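3-dehydroshikimate dehydratase (Bacillus anthracis, PDB 3DX5) catalyses the manganese-dependent dehydration of 3-dehydroshikimate to 3,4-dihydroxybenzoate, a building block of the siderophore petrobactin. Local coordinates at residues 1-6 and 247-253. Numbering follows the deposited sequence. Where two conformers were deposited one is given.
With MN (manganese (II) ion), chain B; DHB (3,4-dihydroxybenzoic acid), chain D.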
# COMPACT_ATOMS: atom_id res chain seq x y z
N MSE A 1 -9.38 4.43 29.12
CA MSE A 1 -8.89 3.21 28.43
C MSE A 1 -7.53 3.41 27.74
O MSE A 1 -6.92 4.48 27.83
CB MSE A 1 -9.95 2.69 27.46
CG MSE A 1 -10.52 3.72 26.51
SE MSE A 1 -11.48 2.66 25.23
CE MSE A 1 -10.43 1.01 25.36
N LYS A 2 -7.03 2.35 27.11
CA LYS A 2 -5.73 2.37 26.44
C LYS A 2 -5.89 2.47 24.94
O LYS A 2 -6.60 1.66 24.35
CB LYS A 2 -4.94 1.11 26.77
CG LYS A 2 -4.23 1.21 28.12
CD LYS A 2 -4.35 -0.03 28.96
CE LYS A 2 -3.70 -1.25 28.34
NZ LYS A 2 -4.73 -2.23 27.96
N TYR A 3 -5.21 3.44 24.36
CA TYR A 3 -5.30 3.67 22.92
C TYR A 3 -4.02 3.23 22.26
O TYR A 3 -2.90 3.41 22.81
CB TYR A 3 -5.56 5.16 22.61
CG TYR A 3 -6.92 5.54 23.07
CD1 TYR A 3 -8.04 5.12 22.34
CD2 TYR A 3 -7.12 6.26 24.25
CE1 TYR A 3 -9.35 5.41 22.78
CE2 TYR A 3 -8.43 6.58 24.71
CZ TYR A 3 -9.54 6.12 23.96
OH TYR A 3 -10.84 6.38 24.36
N SER A 4 -4.18 2.69 21.06
CA SER A 4 -3.03 2.36 20.25
C SER A 4 -3.10 3.02 18.88
O SER A 4 -4.16 3.35 18.36
CB SER A 4 -2.85 0.83 20.14
OG SER A 4 -4.08 0.18 19.87
N LEU A 5 -1.93 3.16 18.29
CA LEU A 5 -1.76 3.69 16.97
C LEU A 5 -1.51 2.48 16.03
O LEU A 5 -0.80 1.56 16.42
CB LEU A 5 -0.51 4.57 17.08
CG LEU A 5 0.12 5.18 15.88
CD1 LEU A 5 0.95 6.36 16.31
CD2 LEU A 5 1.00 4.12 15.22
N CYS A 6 -2.04 2.46 14.81
CA CYS A 6 -1.73 1.40 13.84
C CYS A 6 -0.72 1.91 12.85
O CYS A 6 -0.96 2.93 12.21
CB CYS A 6 -2.92 1.08 12.96
SG CYS A 6 -4.37 0.87 13.80
N ASP A 247 -9.79 -4.13 29.66
CA ASP A 247 -8.35 -3.98 29.65
C ASP A 247 -7.75 -3.93 28.24
O ASP A 247 -6.53 -3.83 28.09
CB ASP A 247 -7.75 -5.12 30.47
CG ASP A 247 -8.15 -5.06 31.94
OD1 ASP A 247 -8.30 -3.95 32.48
OD2 ASP A 247 -8.32 -6.13 32.55
N HIS A 248 -8.59 -3.98 27.21
CA HIS A 248 -8.11 -4.15 25.81
C HIS A 248 -7.76 -2.84 25.16
O HIS A 248 -8.33 -1.79 25.49
CB HIS A 248 -9.13 -4.93 24.97
CG HIS A 248 -9.66 -6.14 25.68
ND1 HIS A 248 -8.85 -7.12 26.21
CD2 HIS A 248 -10.94 -6.50 26.01
CE1 HIS A 248 -9.59 -8.05 26.80
NE2 HIS A 248 -10.86 -7.69 26.69
N PHE A 249 -6.78 -2.89 24.27
CA PHE A 249 -6.41 -1.69 23.54
C PHE A 249 -7.47 -1.39 22.48
O PHE A 249 -8.04 -2.31 21.86
CB PHE A 249 -5.06 -1.91 22.84
CG PHE A 249 -3.85 -1.62 23.74
CD1 PHE A 249 -3.25 -2.65 24.50
CD2 PHE A 249 -3.35 -0.32 23.84
CE1 PHE A 249 -2.15 -2.37 25.34
CE2 PHE A 249 -2.25 -0.04 24.65
CZ PHE A 249 -1.64 -1.06 25.41
N ALA A 250 -7.69 -0.10 22.24
CA ALA A 250 -8.48 0.32 21.10
C ALA A 250 -7.56 1.05 20.17
O ALA A 250 -6.98 2.08 20.55
CB ALA A 250 -9.66 1.26 21.55
N SER A 251 -7.41 0.56 18.94
CA SER A 251 -6.60 1.27 17.95
C SER A 251 -7.42 2.35 17.23
O SER A 251 -8.57 2.08 16.84
CB SER A 251 -6.10 0.28 16.89
OG SER A 251 -4.91 -0.33 17.34
N LEU A 252 -6.82 3.52 16.98
CA LEU A 252 -7.43 4.54 16.17
C LEU A 252 -7.07 4.21 14.72
O LEU A 252 -6.01 4.62 14.22
CB LEU A 252 -6.93 5.97 16.56
CG LEU A 252 -7.13 6.32 18.05
CD1 LEU A 252 -6.73 7.76 18.32
CD2 LEU A 252 -8.61 6.04 18.50
N GLU A 253 -7.93 3.43 14.07
CA GLU A 253 -7.63 2.90 12.75
C GLU A 253 -7.92 3.92 11.67
O GLU A 253 -8.95 3.83 10.97
CB GLU A 253 -8.47 1.65 12.49
CG GLU A 253 -7.94 0.79 11.33
CD GLU A 253 -8.80 -0.44 11.09
OE1 GLU A 253 -10.02 -0.36 11.34
OE2 GLU A 253 -8.25 -1.49 10.66
MN MN B . -10.24 -2.69 11.12
C1 DHB D . -8.04 -3.37 6.84
C2 DHB D . -8.78 -3.20 8.01
C3 DHB D . -10.03 -2.57 7.98
O3 DHB D . -10.81 -2.37 9.09
C4 DHB D . -10.55 -2.13 6.68
O4 DHB D . -11.77 -1.54 6.69
C5 DHB D . -9.82 -2.33 5.52
C6 DHB D . -8.56 -2.95 5.61
C DHB D . -6.68 -4.03 6.91
O1 DHB D . -5.98 -4.26 5.92
O2 DHB D . -6.18 -4.37 8.10
O HOH W 1 -8.32 -0.17 27.64
O HOH W 2 -3.31 4.81 13.78
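Ser4 and Ser251 meet through their hydroxyls, Ser4 OG donating to Ser251 OG at 2.7 Å. Ser4 OG sits between its own backbone N and carbonyl carbon (chi1 45°), turned across to the neighbouring strand. Ser251 OG also hydrogen-bonds Glu33 of strand 31-35, on the far side of strand 2-6. Beside this buried pair, Cys6 SG rests on Ser251 CB at 3.6 Å. Towards the strand starts, the bent Lys2 chain brings CE and NZ over one face of the Phe249 ring. Lys2 CE makes a CH-pi contact and Lys2 NZ a cation-pi contact, 4.0 Å from the ring centroid. On the other side of the sheet, Tyr3 CD1 touches Leu252 CD2 at 4.0 Å, and helix 259-272 packs against both side chains. Three backbone hydrogen bonds pair the parallel strands: Ala250 N to Lys2 O, Ser4 N to Ala250 O and Leu252 N to Ser4 O. Waters bridge Lys2 N to His248 O and Cys6 N to Leu252 O. Glu253 OE1 and OE2 both bind manganese, with Glu142, Asp172, His198 and O3 of 3,4-dihydroxybenzoic acid; OE1 also hydrogen-bonds Lys200. This pairing of first and last barrel strands closes the TIM barrel, whose metal site lies at the C-terminal strand ends, as usual for the fold.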